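Local coordinates for protein citrate synthase (Pyrobaculum aerophilum, PDB 2IBP) that probably catalyses the condensation of oxaloacetate with acetyl-CoA and water to citrate and CoA, the entry step of the tricarboxylic acid cycle, at residues 128-133 against 137-142; 168-173 against 360-365; 329-334 against 341-346. All coordinates share one frame; numbering follows the deposited sequence.

Interaction 1: residues 128-133 against 137-142; sequences QKLIEA and GRYKAE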
loop_
_atom_site.group_PDB
_atom_site.type_symbol
_atom_site.label_atom_id
_atom_site.label_comp_id
_atom_site.label_asym_id
_atom_site.label_seq_id
_atom_site.Cartn_x
_atom_site.Cartn_y
_atom_site.Cartn_z
ATOM N N GLN A 128 1.989 -15.740 -10.690
ATOM C CA GLN A 128 3.319 -16.331 -10.444
ATOM C C GLN A 128 4.234 -16.177 -11.662
ATOM O O GLN A 128 5.400 -15.806 -11.550
ATOM C CB GLN A 128 3.217 -17.803 -10.056
ATOM C CG GLN A 128 2.254 -18.102 -8.902
ATOM C CD GLN A 128 2.327 -17.104 -7.754
ATOM O OE1 GLN A 128 3.363 -16.944 -7.104
ATOM N NE2 GLN A 128 1.193 -16.477 -7.456
ATOM N N LYS A 129 3.675 -16.436 -12.832
ATOM C CA LYS A 129 4.423 -16.343 -14.074
ATOM C C LYS A 129 4.856 -14.906 -14.335
ATOM O O LYS A 129 5.977 -14.654 -14.756
ATOM C CB LYS A 129 3.584 -16.883 -15.235
ATOM C CG LYS A 129 4.336 -17.033 -16.532
ATOM C CD LYS A 129 3.476 -17.729 -17.582
ATOM C CE LYS A 129 4.266 -18.006 -18.861
ATOM N NZ LYS A 129 4.729 -16.757 -19.530
ATOM N N LEU A 130 3.972 -13.954 -14.051
ATOM C CA LEU A 130 4.305 -12.558 -14.256
ATOM C C LEU A 130 5.364 -12.114 -13.270
ATOM O O LEU A 130 6.281 -11.381 -13.634
ATOM C CB LEU A 130 3.063 -11.665 -14.196
ATOM C CG LEU A 130 3.303 -10.185 -14.513
ATOM C CD1 LEU A 130 4.006 -9.950 -15.843
ATOM C CD2 LEU A 130 1.986 -9.417 -14.461
ATOM N N ILE A 131 5.244 -12.556 -12.024
ATOM C CA ILE A 131 6.238 -12.256 -11.001
ATOM C C ILE A 131 7.607 -12.778 -11.463
ATOM O O ILE A 131 8.589 -12.034 -11.436
ATOM C CB ILE A 131 5.829 -12.853 -9.649
ATOM C CG1 ILE A 131 4.624 -12.084 -9.089
ATOM C CG2 ILE A 131 6.988 -12.833 -8.670
ATOM C CD1 ILE A 131 3.924 -12.820 -7.943
ATOM N N GLU A 132 7.652 -13.995 -12.001
ATOM C CA GLU A 132 8.914 -14.562 -12.486
ATOM C C GLU A 132 9.518 -13.664 -13.562
ATOM O O GLU A 132 10.714 -13.364 -13.549
ATOM C CB GLU A 132 8.699 -15.969 -13.060
ATOM C CG GLU A 132 8.373 -17.030 -12.016
ATOM C CD GLU A 132 8.074 -18.405 -12.618
ATOM O OE1 GLU A 132 7.611 -18.490 -13.779
ATOM O OE2 GLU A 132 8.268 -19.410 -11.901
ATOM N N ALA A 133 8.689 -13.240 -14.509
ATOM C CA ALA A 133 9.164 -12.395 -15.606
ATOM C C ALA A 133 9.697 -11.052 -15.106
ATOM O O ALA A 133 10.796 -10.623 -15.458
ATOM C CB ALA A 133 8.057 -12.181 -16.640
ATOM N N GLY A 137 13.288 -8.490 -15.063
ATOM C CA GLY A 137 13.071 -7.274 -15.820
ATOM C C GLY A 137 12.414 -7.431 -17.173
ATOM O O GLY A 137 12.511 -6.530 -18.024
ATOM N N ARG A 138 11.695 -8.532 -17.363
ATOM C CA ARG A 138 11.055 -8.787 -18.640
ATOM C C ARG A 138 9.581 -8.391 -18.605
ATOM O O ARG A 138 8.810 -8.983 -17.860
ATOM C CB ARG A 138 11.170 -10.254 -19.036
ATOM C CG ARG A 138 10.623 -10.535 -20.421
ATOM C CD ARG A 138 10.854 -11.966 -20.859
ATOM N NE ARG A 138 10.131 -12.955 -20.062
ATOM C CZ ARG A 138 10.667 -13.727 -19.120
ATOM N NH1 ARG A 138 11.967 -13.674 -18.852
ATOM N NH2 ARG A 138 9.907 -14.596 -18.468
ATOM N N TYR A 139 9.208 -7.438 -19.450
ATOM C CA TYR A 139 7.818 -7.029 -19.570
ATOM C C TYR A 139 7.538 -6.680 -21.024
ATOM O O TYR A 139 7.559 -5.520 -21.426
ATOM C CB TYR A 139 7.507 -5.864 -18.636
ATOM C CG TYR A 139 6.041 -5.537 -18.565
ATOM C CD1 TYR A 139 5.146 -6.417 -17.961
ATOM C CD2 TYR A 139 5.559 -4.321 -19.022
ATOM C CE1 TYR A 139 3.791 -6.100 -17.869
ATOM C CE2 TYR A 139 4.215 -4.010 -18.946
ATOM C CZ TYR A 139 3.352 -4.885 -18.342
ATOM O OH TYR A 139 2.015 -4.563 -18.282
ATOM N N LYS A 140 7.270 -7.724 -21.795
ATOM C CA LYS A 140 6.989 -7.608 -23.210
ATOM C C LYS A 140 5.576 -8.123 -23.497
ATOM O O LYS A 140 4.748 -8.210 -22.594
ATOM C CB LYS A 140 8.049 -8.396 -23.987
ATOM C CG LYS A 140 9.491 -7.912 -23.786
ATOM C CD LYS A 140 9.847 -6.725 -24.682
ATOM C CE LYS A 140 9.342 -5.388 -24.167
ATOM N NZ LYS A 140 10.064 -4.954 -22.940
ATOM N N ALA A 141 5.293 -8.466 -24.749
ATOM C CA ALA A 141 3.950 -8.890 -25.148
ATOM C C ALA A 141 3.337 -9.975 -24.266
ATOM O O ALA A 141 2.198 -9.846 -23.819
ATOM C CB ALA A 141 3.951 -9.348 -26.603
ATOM N N GLU A 142 4.072 -11.064 -24.056
ATOM C CA GLU A 142 3.565 -12.176 -23.269
ATOM C C GLU A 142 3.203 -11.739 -21.858
ATOM O O GLU A 142 2.193 -12.179 -21.312
ATOM C CB GLU A 142 4.576 -13.319 -23.182
ATOM C CG GLU A 142 4.723 -14.146 -24.449
ATOM C CD GLU A 142 5.579 -15.387 -24.236
ATOM O OE1 GLU A 142 5.453 -16.032 -23.167
ATOM O OE2 GLU A 142 6.352 -15.741 -25.154
#

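Interaction 2: residues 168-173 against 360-365; sequences FSRGLE and YEYFTP. With ACT (acetate ion), chain C.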
loop_
_atom_site.group_PDB
_atom_site.type_symbol
_atom_site.label_atom_id
_atom_site.label_comp_id
_atom_site.label_asym_id
_atom_site.label_seq_id
_atom_site.Cartn_x
_atom_site.Cartn_y
_atom_site.Cartn_z
ATOM N N PHE A 168 -20.336 -15.202 5.414
ATOM C CA PHE A 168 -19.662 -15.759 6.571
ATOM C C PHE A 168 -19.857 -14.914 7.821
ATOM O O PHE A 168 -19.967 -15.461 8.916
ATOM C CB PHE A 168 -18.171 -15.961 6.337
ATOM C CG PHE A 168 -17.832 -17.055 5.372
ATOM C CD1 PHE A 168 -18.403 -18.310 5.478
ATOM C CD2 PHE A 168 -16.764 -16.899 4.517
ATOM C CE1 PHE A 168 -18.011 -19.342 4.639
ATOM C CE2 PHE A 168 -16.374 -17.921 3.663
ATOM C CZ PHE A 168 -16.971 -19.153 3.758
ATOM N N SER A 169 -19.880 -13.589 7.667
ATOM C CA SER A 169 -20.020 -12.695 8.829
ATOM C C SER A 169 -21.374 -12.894 9.511
ATOM O O SER A 169 -21.525 -12.624 10.705
ATOM C CB SER A 169 -19.843 -11.225 8.425
ATOM O OG SER A 169 -20.978 -10.740 7.742
ATOM N N ARG A 170 -22.353 -13.364 8.738
ATOM C CA ARG A 170 -23.719 -13.605 9.211
ATOM C C ARG A 170 -23.969 -15.088 9.550
ATOM O O ARG A 170 -25.106 -15.500 9.797
ATOM C CB ARG A 170 -24.726 -13.118 8.156
ATOM C CG ARG A 170 -25.132 -11.661 8.265
ATOM C CD ARG A 170 -23.969 -10.673 8.293
ATOM N NE ARG A 170 -24.427 -9.303 8.559
ATOM C CZ ARG A 170 -23.625 -8.250 8.715
ATOM N NH1 ARG A 170 -22.314 -8.390 8.649
ATOM N NH2 ARG A 170 -24.135 -7.051 8.953
ATOM N N GLY A 171 -22.903 -15.874 9.582
ATOM C CA GLY A 171 -22.975 -17.302 9.870
ATOM C C GLY A 171 -23.738 -18.082 8.819
ATOM O O GLY A 171 -24.313 -19.134 9.111
ATOM N N LEU A 172 -23.740 -17.574 7.591
ATOM C CA LEU A 172 -24.445 -18.230 6.484
ATOM C C LEU A 172 -23.443 -18.922 5.571
ATOM O O LEU A 172 -22.242 -18.652 5.631
ATOM C CB LEU A 172 -25.224 -17.197 5.670
ATOM C CG LEU A 172 -26.184 -16.311 6.457
ATOM C CD1 LEU A 172 -26.772 -15.235 5.566
ATOM C CD2 LEU A 172 -27.262 -17.149 7.140
ATOM N N GLU A 173 -23.930 -19.886 4.792
ATOM C CA GLU A 173 -23.081 -20.581 3.829
ATOM C C GLU A 173 -22.897 -19.648 2.649
ATOM O O GLU A 173 -23.778 -18.831 2.357
ATOM C CB GLU A 173 -23.728 -21.888 3.358
ATOM C CG GLU A 173 -23.887 -22.921 4.466
ATOM C CD GLU A 173 -22.550 -23.361 5.033
ATOM O OE1 GLU A 173 -21.579 -23.460 4.253
ATOM O OE2 GLU A 173 -22.470 -23.615 6.255
ATOM N N TYR A 360 -23.788 -1.022 6.450
ATOM C CA TYR A 360 -22.914 0.120 6.241
ATOM C C TYR A 360 -21.465 -0.275 5.985
ATOM O O TYR A 360 -20.775 0.359 5.169
ATOM C CB TYR A 360 -22.893 1.006 7.483
ATOM C CG TYR A 360 -24.182 1.721 7.774
ATOM C CD1 TYR A 360 -24.725 2.597 6.848
ATOM C CD2 TYR A 360 -24.751 1.660 9.032
ATOM C CE1 TYR A 360 -25.865 3.333 7.139
ATOM C CE2 TYR A 360 -25.897 2.389 9.334
ATOM C CZ TYR A 360 -26.441 3.226 8.388
ATOM O OH TYR A 360 -27.590 3.947 8.674
ATOM N N GLU A 361 -20.981 -1.257 6.732
ATOM C CA GLU A 361 -19.588 -1.671 6.634
ATOM C C GLU A 361 -19.233 -2.271 5.274
ATOM O O GLU A 361 -18.055 -2.450 4.974
ATOM C CB GLU A 361 -19.206 -2.620 7.771
ATOM C CG GLU A 361 -19.979 -3.934 7.838
ATOM C CD GLU A 361 -21.295 -3.883 8.631
ATOM O OE1 GLU A 361 -21.832 -2.793 8.940
ATOM O OE2 GLU A 361 -21.792 -4.986 8.955
ATOM N N TYR A 362 -20.250 -2.557 4.458
ATOM C CA TYR A 362 -20.021 -3.075 3.094
ATOM C C TYR A 362 -20.065 -1.975 2.036
ATOM O O TYR A 362 -19.800 -2.227 0.863
ATOM C CB TYR A 362 -20.944 -4.244 2.750
ATOM C CG TYR A 362 -20.587 -5.477 3.538
ATOM C CD1 TYR A 362 -19.593 -6.356 3.088
ATOM C CD2 TYR A 362 -21.084 -5.672 4.815
ATOM C CE1 TYR A 362 -19.196 -7.420 3.839
ATOM C CE2 TYR A 362 -20.667 -6.724 5.589
ATOM C CZ TYR A 362 -19.695 -7.589 5.114
ATOM O OH TYR A 362 -19.266 -8.642 5.895
ATOM N N PHE A 363 -20.364 -0.740 2.433
ATOM C CA PHE A 363 -20.412 0.369 1.473
ATOM C C PHE A 363 -19.054 0.580 0.813
ATOM O O PHE A 363 -18.957 0.683 -0.422
ATOM C CB PHE A 363 -20.844 1.680 2.159
ATOM C CG PHE A 363 -22.328 1.782 2.441
ATOM C CD1 PHE A 363 -23.118 0.649 2.605
ATOM C CD2 PHE A 363 -22.896 3.029 2.706
ATOM C CE1 PHE A 363 -24.481 0.764 2.910
ATOM C CE2 PHE A 363 -24.246 3.138 3.010
ATOM C CZ PHE A 363 -25.029 2.009 3.109
ATOM N N THR A 364 -18.004 0.681 1.624
ATOM C CA THR A 364 -16.662 0.905 1.068
ATOM C C THR A 364 -16.167 -0.307 0.278
ATOM O O THR A 364 -15.607 -0.136 -0.798
ATOM C CB THR A 364 -15.691 1.408 2.124
ATOM O OG1 THR A 364 -16.215 2.640 2.655
ATOM C CG2 THR A 364 -14.323 1.672 1.483
ATOM N N PRO A 365 -16.416 -1.534 0.775
ATOM C CA PRO A 365 -16.110 -2.691 -0.059
ATOM C C PRO A 365 -16.760 -2.629 -1.450
ATOM O O PRO A 365 -16.132 -2.985 -2.445
ATOM C CB PRO A 365 -16.637 -3.853 0.768
ATOM C CG PRO A 365 -16.321 -3.418 2.170
ATOM C CD PRO A 365 -16.612 -1.936 2.186
HETATM C C ACT C . -26.706 -1.048 8.778
HETATM O O ACT C . -25.539 -1.509 8.699
HETATM O OXT ACT C . -27.233 -1.062 9.916
HETATM C CH3 ACT C . -27.436 -0.491 7.588
#

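Interaction 3: residues 329-334 against 341-346; sequences EVLSHP and LYPNVD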
loop_
_atom_site.group_PDB
_atom_site.type_symbol
_atom_site.label_atom_id
_atom_site.label_comp_id
_atom_site.label_asym_id
_atom_site.label_seq_id
_atom_site.Cartn_x
_atom_site.Cartn_y
_atom_site.Cartn_z
ATOM N N GLU A 329 -32.794 22.963 -0.744
ATOM C CA GLU A 329 -32.373 24.126 0.022
ATOM C C GLU A 329 -30.957 24.537 -0.350
ATOM O O GLU A 329 -30.680 25.723 -0.567
ATOM C CB GLU A 329 -32.506 23.867 1.523
ATOM C CG GLU A 329 -33.956 23.699 1.967
ATOM C CD GLU A 329 -34.813 24.941 1.698
ATOM O OE1 GLU A 329 -34.270 26.069 1.691
ATOM O OE2 GLU A 329 -36.043 24.789 1.540
ATOM N N VAL A 330 -30.076 23.551 -0.494
ATOM C CA VAL A 330 -28.697 23.826 -0.889
ATOM C C VAL A 330 -28.645 24.521 -2.257
ATOM O O VAL A 330 -27.911 25.496 -2.441
ATOM C CB VAL A 330 -27.849 22.540 -0.939
ATOM C CG1 VAL A 330 -26.576 22.765 -1.771
ATOM C CG2 VAL A 330 -27.546 22.043 0.458
ATOM N N LEU A 331 -29.455 24.045 -3.196
ATOM C CA LEU A 331 -29.451 24.592 -4.554
ATOM C C LEU A 331 -30.092 25.980 -4.671
ATOM O O LEU A 331 -29.797 26.725 -5.611
ATOM C CB LEU A 331 -30.142 23.621 -5.517
ATOM C CG LEU A 331 -29.476 22.254 -5.701
ATOM C CD1 LEU A 331 -30.311 21.384 -6.634
ATOM C CD2 LEU A 331 -28.064 22.416 -6.245
ATOM N N SER A 332 -30.961 26.326 -3.725
ATOM C CA SER A 332 -31.662 27.614 -3.753
ATOM C C SER A 332 -31.023 28.665 -2.851
ATOM O O SER A 332 -31.397 29.834 -2.896
ATOM C CB SER A 332 -33.121 27.426 -3.336
ATOM O OG SER A 332 -33.222 27.003 -1.982
ATOM N N HIS A 333 -30.080 28.247 -2.016
ATOM C CA HIS A 333 -29.426 29.157 -1.083
ATOM C C HIS A 333 -28.250 29.792 -1.820
ATOM O O HIS A 333 -27.312 29.091 -2.196
ATOM C CB HIS A 333 -28.921 28.387 0.133
ATOM C CG HIS A 333 -28.678 29.241 1.338
ATOM N ND1 HIS A 333 -29.395 29.094 2.508
ATOM C CD2 HIS A 333 -27.842 30.287 1.540
ATOM C CE1 HIS A 333 -28.977 29.983 3.392
ATOM N NE2 HIS A 333 -28.040 30.724 2.826
ATOM N N PRO A 334 -28.251 31.130 -1.948
ATOM C CA PRO A 334 -27.210 31.835 -2.707
ATOM C C PRO A 334 -25.801 31.495 -2.232
ATOM O O PRO A 334 -24.887 31.337 -3.043
ATOM C CB PRO A 334 -27.523 33.317 -2.447
ATOM C CG PRO A 334 -28.358 33.330 -1.198
ATOM C CD PRO A 334 -29.153 32.067 -1.250
ATOM N N LEU A 341 -20.649 25.137 -3.962
ATOM C CA LEU A 341 -20.858 23.980 -3.108
ATOM C C LEU A 341 -22.124 23.266 -3.564
ATOM O O LEU A 341 -23.227 23.784 -3.421
ATOM C CB LEU A 341 -20.987 24.417 -1.646
ATOM C CG LEU A 341 -19.793 25.186 -1.092
ATOM C CD1 LEU A 341 -20.110 25.747 0.292
ATOM C CD2 LEU A 341 -18.557 24.301 -1.068
ATOM N N TYR A 342 -21.948 22.094 -4.164
ATOM C CA TYR A 342 -23.061 21.310 -4.666
ATOM C C TYR A 342 -23.026 19.895 -4.092
ATOM O O TYR A 342 -21.973 19.417 -3.671
ATOM C CB TYR A 342 -22.979 21.170 -6.190
ATOM C CG TYR A 342 -23.082 22.480 -6.932
ATOM C CD1 TYR A 342 -21.980 23.308 -7.071
ATOM C CD2 TYR A 342 -24.285 22.887 -7.484
ATOM C CE1 TYR A 342 -22.075 24.510 -7.739
ATOM C CE2 TYR A 342 -24.392 24.088 -8.143
ATOM C CZ TYR A 342 -23.284 24.895 -8.270
ATOM O OH TYR A 342 -23.389 26.084 -8.956
ATOM N N PRO A 343 -24.156 19.186 -4.197
ATOM C CA PRO A 343 -24.112 17.806 -3.777
ATOM C C PRO A 343 -23.121 17.002 -4.610
ATOM O O PRO A 343 -22.915 17.277 -5.820
ATOM C CB PRO A 343 -25.539 17.302 -4.035
ATOM C CG PRO A 343 -26.392 18.532 -3.976
ATOM C CD PRO A 343 -25.512 19.592 -4.603
ATOM N N ASN A 344 -22.453 16.081 -3.940
ATOM C CA ASN A 344 -21.594 15.130 -4.616
ATOM C C ASN A 344 -22.227 13.737 -4.482
ATOM O O ASN A 344 -23.270 13.570 -3.847
ATOM C CB ASN A 344 -20.155 15.214 -4.114
ATOM C CG ASN A 344 -19.997 14.741 -2.693
ATOM O OD1 ASN A 344 -20.495 13.679 -2.320
ATOM N ND2 ASN A 344 -19.219 15.478 -1.911
ATOM N N VAL A 345 -21.658 12.744 -5.150
ATOM C CA VAL A 345 -22.302 11.437 -5.194
ATOM C C VAL A 345 -22.596 10.856 -3.806
ATOM O O VAL A 345 -23.609 10.165 -3.619
ATOM C CB VAL A 345 -21.490 10.455 -6.072
ATOM C CG1 VAL A 345 -20.204 10.083 -5.361
ATOM C CG2 VAL A 345 -22.341 9.223 -6.416
ATOM N N ASP A 346 -21.752 11.166 -2.824
ATOM C CA ASP A 346 -21.925 10.644 -1.464
ATOM C C ASP A 346 -23.227 11.131 -0.809
ATOM O O ASP A 346 -23.714 10.541 0.150
ATOM C CB ASP A 346 -20.736 11.036 -0.590
ATOM C CG ASP A 346 -19.426 10.469 -1.095
ATOM O OD1 ASP A 346 -19.447 9.396 -1.745
ATOM O OD2 ASP A 346 -18.378 11.103 -0.837
HETATM O O HOH W 1 -25.439 24.762 -4.588
#

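Interaction 1: residues 128-133 against 137-142
The guanidinium of R138 lies flat against the end of the helix that holds residues 128-133. A133 covers one of its faces: CA of A133 sits 3.7 Å above the plane, off centre and near the edge of the group, and CB of A133 comes within 3.5 Å of NH2 of R138. The ring of Y139 is met at its edge. There, near the ring plane, CD1 of L130 approaches CD1 of Y139 at 4.3 Å. The same ring makes an edge-to-face contact with W383, which also touches L130.

R138 has CG anti to its backbone N (chi1 -175°), and a bend at chi3 then folds the guanidinium back over A133. Its NE is paired with E143, in the first turn of helix 141-169. The arginine thus reaches across the connection, with A133 on one face and NE in a salt bridge to E143.

The backbone makes a Schellman motif. The amide N of R138 donates to O of A133 at 3.0 Å, with an N-H...O angle of 160°, and the amide N of G137 pairs with the carbonyl of the residue after A133. G137, with its positive phi, is the C-prime residue that ends helix 125-135. The chain then turns into helix 141-169, with K140 at the N-cap position. A tight turn joins the two consecutive helices, and A133 is buried beside it.

Farther out, K129 and E142 form a long salt bridge, NZ of K129 standing 3.8 Å from OE1 of E142. The two side chains cross obliquely. The lysine chain is extended as far as its last torsion, where it bends. On the side away from this turn, Q128 and I131 pack on F111 of the second subunit, which places helix 125-135 at the dimer interface.

Interaction 2: residues 168-173 against 360-365
The backbones stay well apart, with CA atoms no nearer than 11.2 Å (S169 to Y362), so side chains alone bridge residues 168-173 and 360-365. In the conformer of E361 described here, one of two, the main link is a salt bridge. NH2 of R170 donates to OE2 of E361 at 3.1 Å and 161°, nearly along the C-O axis of the carboxylate. The oxygen lies in the guanidinium plane, at its edge. NH1 of R170 adds a weak bond to the same oxygen. The two planes are 31° apart.

NH1 also donates to OG of S169 at 2.9 Å, again in the guanidinium plane. This second bond helps fix the rotation of the guanidinium. S169 OG also bonds to O of Y166. The ring of Y362 lies beside the arginine, its plane 73° from that of the guanidinium. NH1 of R170 comes to its edge, 3.9 Å from CE2 of Y362. OH of Y362 lies 3.3 Å from OG of S169 and is hydrogen-bonded to H165.

An acetate ion, probably from the crystallisation liquor, is held beside E361. N of Y360 donates to its O at 2.9 Å, and its methyl lies over the centre of the Y360 ring. Replacing Y360 by an alanine is likely to leave the acetate methyl without the ring face under it and to open a gap beside R258 and L261.

The arrangement joins two helix termini of the mainly helical citrate synthase fold: the Schellman motif with G171 as C-prime, closing helix 141-169, and the start of helix 363-382.

Interaction 3: residues 329-334 against 341-346
L331 is the bump of this contact. Its CD2 pushes into the hollow between the ring of Y342 and the ring of P343. CD2 of L331 lies 4.0 Å from CD2 of Y342 and 4.1 Å from CD of P343. The leucine and tyrosine side chains cross at about a right angle. With CG anti to the carbonyl carbon (chi1 -64°), L331 extends its tip to this hollow although its CB does not point straight at the loop.

V330 is a second bump. Its CG1 touches the backbone at O of L341, 3.9 Å away, and reaches CD of P343 more loosely at 4.4 Å. P343 thus fits against both neighbours on the helix. V330 also touches V273, L284 and F336.

A water fills part of the seam. It donates to O of L341 at 2.7 Å and, weakly, to O of V330. It also sits over one face of the Y342 ring, toward the rim.

The loop is also held by polar contacts: Y342 is backbone hydrogen-bonded to G288, and N344 ND2 donates to O of G288. OD1 of N344 accepts from N of D346 at 2.9 Å, in the carbonyl plane. This is an Asx turn, and it leads into D346, a predicted active-site residue of citrate synthase.

Overall arrangement
The three contacts do not touch. Interactions 1 and 2 share helix 141-169: the first lies at its start, the second at its end. Their centres are 36 Å apart. Interaction 3 falls within the chain between the two halves of interaction 2, and the nearest atoms of these two are about 8 Å apart. Interactions 1 and 3 lie on opposite sides of the chain's centre, with centres 49 Å apart. Interaction 3 alone holds a predicted active-site residue, D346, and the Y342 side chain is about 7 Å from that of H289, the other one. Interactions 1 and 2 lie away from the predicted active-site residues and the magnesium site; the acetate belongs to interaction 2.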